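Local structure of immunomodulatory active chitinase (Trichuris suis, 6G9C) at residues Lys131-Leu136 against Gln168-Lys173; Asp74-Asp79 against Tyr126-Lys131. The protein probably binds and hydrolyses chitin as a family 18 glycosidase and has immunomodulatory activity. All blocks are in the same frame, centred on the assembly; numbering follows the deposited sequence.

Contact 1 (Lys131-Leu136 against Gln168-Lys173); sequences KFISSL and QEILAK
Ile133 carries this meeting of two neighbouring outer helices of the family 18 TIM barrel, 126-142 and 160-181, whose local axes run in roughly the same direction, 40° apart and 10.4 Å from each other at closest approach. Its CB points at helix 160-181, and there the side chain forks. Ile133 CG2, anti to the backbone N, presses on the aliphatic root of Lys173, 3.5 Å from Lys173 CG, a tight carbon contact. The other branch starts at Ile133 CG1, beside the backbone N (chi1 -74°), and passes CG1 of Ile170 obliquely at 3.9 Å. At its tip, CD1 of Ile133 lies 3.6 Å from CB of Glu169 and also reaches the backbone N of Ile170. Deeper, Ile170 CD1 comes up to the edge of the Phe132 ring, near the ring plane, and both side chains rest on Phe148 of strand 147-151. The polar ends turn to other partners: Glu169 forms a salt bridge with Arg129, and Lys173, bent at chi2 (67°), one with Glu176. No hydrogen bond crosses between the segments, so dispersion and burial of aliphatic carbon join these helices here, while the two charged side chains lend only their methylenes.

Contact 2 (Asp74-Asp79 against Tyr126-Lys131); sequences DDFTVD and YSNRAK. With EDO (1,2-ethanediol), chain F.
Asp75 OD1 is gripped twice, both times by Thr77. Thr77 N donates to Asp75 OD1 at 3.0 Å, from above the carboxylate plane, closing an Asx turn. Thr77 OG1 donates to the syn lone pair of Asp75 OD1 at 2.7 Å. With CG lodged between backbone N and carbonyl carbon (chi1 65°), the carboxylate faces Thr77 and is pinned to its own loop, just before strand 78-79. From helix 126-142 Lys131 stretches out fully extended and lays its end along the loop. Lys131 CE lies 3.2 Å from Asp75 O and also touches Thr77 CG2, and a water accepts from Lys131 NZ while donating to Asp75 O. On the neighbouring turn, the Phe76 ring leans obliquely on the Asn128 amide, their planes 41° apart, with Phe76 CE2 3.4 Å from Asn128 CG. The amide is held by its ND2, which donates to Lys121 O. At the helix start, Tyr126 N donates nearly straight (166°) to O2 of a 1,2-ethanediol, 3.1 Å away, probably from the crystallisation liquor. Asp75 OD2 stays 4.4 Å from Lys131 NZ, too far for a salt bridge, so charge attraction is probably modest, and ring packing, methylene contact and the water bridge join loop to helix.

From the N terminus, the chain leaves strand 64-72 and turns through 74-79; contact 2 closes when helix 126-142 begins, after helix 85-94, strand 104-110 and helix 117-122 have passed. Contact 1 follows in series: from later on that same helix the chain runs through strand 147-151 and returns along helix 160-181. The two loops neither nest nor cross but meet at Lys131, with contact centres about 9 Å apart. Besides the Glu169 salt bridge, a further bond couples them: Ser135 OG probably hydrogen-bonds Val78 N. Helix 126-142 thus joins the strand 64-72 hairpin to helix 160-181 on the outside of the barrel.

Contact 1 (Lys131-Leu136 against Gln168-Lys173)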
loop_
_atom_site.group_PDB
_atom_site.type_symbol
_atom_site.label_atom_id
_atom_site.label_comp_id
_atom_site.label_asym_id
_atom_site.label_seq_id
_atom_site.Cartn_x
_atom_site.Cartn_y
_atom_site.Cartn_z
ATOM N N LYS A 131 -5.959 3.399 -27.961
ATOM C CA LYS A 131 -4.587 2.972 -27.719
ATOM C C LYS A 131 -4.026 3.650 -26.478
ATOM O O LYS A 131 -3.439 2.998 -25.607
ATOM C CB LYS A 131 -3.714 3.274 -28.938
ATOM C CG LYS A 131 -2.324 2.687 -28.808
ATOM C CD LYS A 131 -1.447 3.019 -29.998
ATOM C CE LYS A 131 -0.033 2.506 -29.769
ATOM N NZ LYS A 131 0.813 2.607 -30.989
ATOM N N PHE A 132 -4.208 4.968 -26.378
ATOM C CA PHE A 132 -3.777 5.698 -25.189
ATOM C C PHE A 132 -4.455 5.170 -23.928
ATOM O O PHE A 132 -3.797 4.937 -22.905
ATOM C CB PHE A 132 -4.066 7.186 -25.369
ATOM C CG PHE A 132 -4.023 7.967 -24.090
ATOM C CD1 PHE A 132 -2.818 8.215 -23.468
ATOM C CD2 PHE A 132 -5.187 8.443 -23.505
ATOM C CE1 PHE A 132 -2.761 8.927 -22.293
ATOM C CE2 PHE A 132 -5.139 9.158 -22.328
ATOM C CZ PHE A 132 -3.919 9.405 -21.718
ATOM N N ILE A 133 -5.778 5.001 -23.972
ATOM C CA ILE A 133 -6.524 4.613 -22.772
ATOM C C ILE A 133 -6.080 3.237 -22.272
ATOM O O ILE A 133 -5.898 3.030 -21.064
ATOM C CB ILE A 133 -8.039 4.655 -23.057
ATOM C CG1 ILE A 133 -8.543 6.098 -23.126
ATOM C CG2 ILE A 133 -8.810 3.901 -21.997
ATOM C CD1 ILE A 133 -9.948 6.209 -23.700
ATOM N N SER A 134 -5.896 2.278 -23.191
ATOM C CA SER A 134 -5.409 0.954 -22.798
ATOM C C SER A 134 -4.027 1.046 -22.167
ATOM O O SER A 134 -3.752 0.397 -21.148
ATOM C CB SER A 134 -5.372 0.014 -24.002
ATOM O OG SER A 134 -6.681 -0.279 -24.452
ATOM N N SER A 135 -3.145 1.852 -22.763
ATOM C CA SER A 135 -1.812 2.053 -22.205
ATOM C C SER A 135 -1.882 2.692 -20.824
ATOM O O SER A 135 -1.156 2.296 -19.905
ATOM C CB SER A 135 -0.986 2.921 -23.152
ATOM O OG SER A 135 0.322 3.109 -22.647
ATOM N N LEU A 136 -2.746 3.689 -20.664
ATOM C CA LEU A 136 -2.845 4.400 -19.395
ATOM C C LEU A 136 -3.394 3.497 -18.295
ATOM O O LEU A 136 -2.864 3.465 -17.174
ATOM C CB LEU A 136 -3.735 5.624 -19.586
ATOM C CG LEU A 136 -4.192 6.300 -18.308
ATOM C CD1 LEU A 136 -3.000 6.985 -17.642
ATOM C CD2 LEU A 136 -5.310 7.289 -18.578
ATOM N N GLN A 168 -15.108 11.088 -21.878
ATOM C CA GLN A 168 -16.175 10.104 -21.750
ATOM C C GLN A 168 -15.627 8.687 -21.880
ATOM O O GLN A 168 -16.054 7.779 -21.155
ATOM C CB GLN A 168 -17.258 10.361 -22.809
ATOM C CG GLN A 168 -18.013 11.668 -22.602
ATOM C CD GLN A 168 -18.874 12.021 -23.797
ATOM O OE1 GLN A 168 -18.571 11.626 -24.924
ATOM N NE2 GLN A 168 -19.964 12.746 -23.557
ATOM N N GLU A 169 -14.679 8.479 -22.804
ATOM C CA GLU A 169 -14.129 7.141 -23.020
ATOM C C GLU A 169 -13.207 6.706 -21.874
ATOM O O GLU A 169 -13.177 5.516 -21.525
ATOM C CB GLU A 169 -13.402 7.094 -24.364
ATOM C CG GLU A 169 -14.388 7.144 -25.563
ATOM C CD GLU A 169 -13.748 7.568 -26.882
ATOM O OE1 GLU A 169 -12.508 7.512 -27.013
ATOM O OE2 GLU A 169 -14.503 7.963 -27.796
ATOM N N ILE A 170 -12.439 7.638 -21.294
ATOM C CA ILE A 170 -11.624 7.304 -20.115
ATOM C C ILE A 170 -12.510 6.779 -18.993
ATOM O O ILE A 170 -12.263 5.704 -18.429
ATOM C CB ILE A 170 -10.800 8.517 -19.638
ATOM C CG1 ILE A 170 -9.598 8.779 -20.556
ATOM C CG2 ILE A 170 -10.305 8.316 -18.151
ATOM C CD1 ILE A 170 -9.014 10.203 -20.417
ATOM N N LEU A 171 -13.568 7.525 -18.662
ATOM C CA LEU A 171 -14.444 7.100 -17.575
ATOM C C LEU A 171 -15.068 5.748 -17.879
ATOM O O LEU A 171 -15.116 4.874 -17.005
ATOM C CB LEU A 171 -15.523 8.152 -17.305
ATOM C CG LEU A 171 -16.558 7.758 -16.242
ATOM C CD1 LEU A 171 -15.907 7.573 -14.870
ATOM C CD2 LEU A 171 -17.689 8.764 -16.162
ATOM N N ALA A 172 -15.529 5.548 -19.122
ATOM C CA ALA A 172 -16.126 4.270 -19.496
ATOM C C ALA A 172 -15.147 3.123 -19.277
ATOM O O ALA A 172 -15.527 2.056 -18.771
ATOM C CB ALA A 172 -16.588 4.308 -20.959
ATOM N N LYS A 173 -13.888 3.310 -19.681
ATOM C CA LYS A 173 -12.887 2.269 -19.467
ATOM C C LYS A 173 -12.655 2.036 -17.984
ATOM O O LYS A 173 -12.543 0.883 -17.540
ATOM C CB LYS A 173 -11.567 2.641 -20.135
ATOM C CG LYS A 173 -10.519 1.536 -20.070
ATOM C CD LYS A 173 -10.964 0.342 -20.908
ATOM C CE LYS A 173 -9.785 -0.503 -21.365
ATOM N NZ LYS A 173 -10.130 -1.942 -21.561
#

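Contact 2 (Asp74-Asp79 against Tyr126-Lys131)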
loop_
_atom_site.group_PDB
_atom_site.type_symbol
_atom_site.label_atom_id
_atom_site.label_comp_id
_atom_site.label_asym_id
_atom_site.label_seq_id
_atom_site.Cartn_x
_atom_site.Cartn_y
_atom_site.Cartn_z
ATOM N N ASP A 74 5.165 9.623 -28.349
ATOM C CA ASP A 74 4.671 9.995 -29.670
ATOM C C ASP A 74 3.652 8.997 -30.200
ATOM O O ASP A 74 2.748 9.380 -30.953
ATOM C CB ASP A 74 5.837 10.121 -30.649
ATOM C CG ASP A 74 6.745 11.279 -30.313
ATOM O OD1 ASP A 74 6.380 12.076 -29.428
ATOM O OD2 ASP A 74 7.823 11.391 -30.925
ATOM N N ASP A 75 3.780 7.723 -29.835
ATOM C CA ASP A 75 2.868 6.697 -30.321
ATOM C C ASP A 75 1.619 6.567 -29.464
ATOM O O ASP A 75 0.834 5.635 -29.678
ATOM C CB ASP A 75 3.584 5.344 -30.426
ATOM C CG ASP A 75 4.025 4.790 -29.077
ATOM O OD1 ASP A 75 3.755 5.413 -28.027
ATOM O OD2 ASP A 75 4.656 3.713 -29.076
ATOM N N PHE A 76 1.444 7.464 -28.491
ATOM C CA PHE A 76 0.269 7.613 -27.617
ATOM C C PHE A 76 0.289 6.652 -26.433
ATOM O O PHE A 76 -0.726 6.552 -25.721
ATOM C CB PHE A 76 -1.057 7.446 -28.378
ATOM C CG PHE A 76 -1.118 8.231 -29.668
ATOM C CD1 PHE A 76 -0.668 9.548 -29.713
ATOM C CD2 PHE A 76 -1.621 7.658 -30.824
ATOM C CE1 PHE A 76 -0.719 10.272 -30.892
ATOM C CE2 PHE A 76 -1.675 8.383 -32.005
ATOM C CZ PHE A 76 -1.218 9.692 -32.034
ATOM N N THR A 77 1.387 5.940 -26.190
ATOM C CA THR A 77 1.489 5.117 -24.993
ATOM C C THR A 77 2.024 5.941 -23.817
ATOM O O THR A 77 2.616 7.008 -23.991
ATOM C CB THR A 77 2.384 3.901 -25.244
ATOM O OG1 THR A 77 3.701 4.340 -25.589
ATOM C CG2 THR A 77 1.822 3.028 -26.377
ATOM N N VAL A 78 1.791 5.436 -22.603
ATOM C CA VAL A 78 2.135 6.132 -21.364
ATOM C C VAL A 78 3.356 5.476 -20.731
ATOM O O VAL A 78 3.497 4.247 -20.765
ATOM C CB VAL A 78 0.949 6.138 -20.381
ATOM C CG1 VAL A 78 1.348 6.808 -19.055
ATOM C CG2 VAL A 78 -0.235 6.853 -20.991
ATOM N N ASP A 79 4.222 6.297 -20.131
ATOM C CA ASP A 79 5.415 5.795 -19.466
ATOM C C ASP A 79 5.890 6.809 -18.432
ATOM O O ASP A 79 5.426 7.956 -18.380
ATOM C CB ASP A 79 6.528 5.495 -20.471
ATOM C CG ASP A 79 7.451 4.390 -19.998
ATOM O OD1 ASP A 79 7.306 3.944 -18.834
ATOM O OD2 ASP A 79 8.314 3.964 -20.794
ATOM N N TYR A 126 -11.147 7.787 -32.395
ATOM C CA TYR A 126 -11.408 6.713 -31.435
ATOM C C TYR A 126 -10.222 5.765 -31.337
ATOM O O TYR A 126 -9.804 5.387 -30.235
ATOM C CB TYR A 126 -12.670 5.925 -31.823
ATOM C CG TYR A 126 -13.042 4.897 -30.774
ATOM C CD1 TYR A 126 -13.781 5.264 -29.653
ATOM C CD2 TYR A 126 -12.611 3.582 -30.874
ATOM C CE1 TYR A 126 -14.107 4.342 -28.673
ATOM C CE2 TYR A 126 -12.931 2.648 -29.890
ATOM C CZ TYR A 126 -13.681 3.038 -28.797
ATOM O OH TYR A 126 -14.003 2.126 -27.818
ATOM N N SER A 127 -9.654 5.394 -32.489
ATOM C CA SER A 127 -8.519 4.478 -32.533
ATOM C C SER A 127 -7.345 5.007 -31.709
ATOM O O SER A 127 -6.753 4.284 -30.900
ATOM C CB SER A 127 -8.111 4.263 -33.994
ATOM O OG SER A 127 -7.334 3.094 -34.149
ATOM N N ASN A 128 -6.994 6.273 -31.902
ATOM C CA ASN A 128 -5.875 6.834 -31.157
ATOM C C ASN A 128 -6.186 6.899 -29.666
ATOM O O ASN A 128 -5.338 6.564 -28.831
ATOM C CB ASN A 128 -5.537 8.218 -31.700
ATOM C CG ASN A 128 -4.904 8.176 -33.076
ATOM O OD1 ASN A 128 -4.708 7.111 -33.647
ATOM N ND2 ASN A 128 -4.575 9.345 -33.611
ATOM N N ARG A 129 -7.405 7.319 -29.310
ATOM C CA ARG A 129 -7.752 7.443 -27.900
ATOM C C ARG A 129 -7.781 6.081 -27.214
ATOM O O ARG A 129 -7.383 5.959 -26.048
ATOM C CB ARG A 129 -9.096 8.161 -27.746
ATOM C CG ARG A 129 -9.120 9.566 -28.355
ATOM C CD ARG A 129 -10.424 10.292 -28.053
ATOM N NE ARG A 129 -11.594 9.594 -28.605
ATOM C CZ ARG A 129 -12.219 9.908 -29.743
ATOM N NH1 ARG A 129 -11.810 10.921 -30.508
ATOM N NH2 ARG A 129 -13.276 9.203 -30.119
ATOM N N ALA A 130 -8.240 5.045 -27.922
ATOM C CA ALA A 130 -8.304 3.708 -27.336
ATOM C C ALA A 130 -6.911 3.155 -27.055
ATOM O O ALA A 130 -6.695 2.490 -26.034
ATOM C CB ALA A 130 -9.078 2.763 -28.261
ATOM N N LYS A 131 -5.959 3.399 -27.961
ATOM C CA LYS A 131 -4.587 2.972 -27.719
ATOM C C LYS A 131 -4.026 3.650 -26.478
ATOM O O LYS A 131 -3.439 2.998 -25.607
ATOM C CB LYS A 131 -3.714 3.274 -28.938
ATOM C CG LYS A 131 -2.324 2.687 -28.808
ATOM C CD LYS A 131 -1.447 3.019 -29.998
ATOM C CE LYS A 131 -0.033 2.506 -29.769
ATOM N NZ LYS A 131 0.813 2.607 -30.989
HETATM C C1 EDO F . -12.134 7.436 -36.146
HETATM O O1 EDO F . -12.221 6.325 -35.249
HETATM C C2 EDO F . -13.265 8.401 -35.849
HETATM O O2 EDO F . -13.228 8.712 -34.458
HETATM O O HOH W 1 0.847 5.277 -32.534
#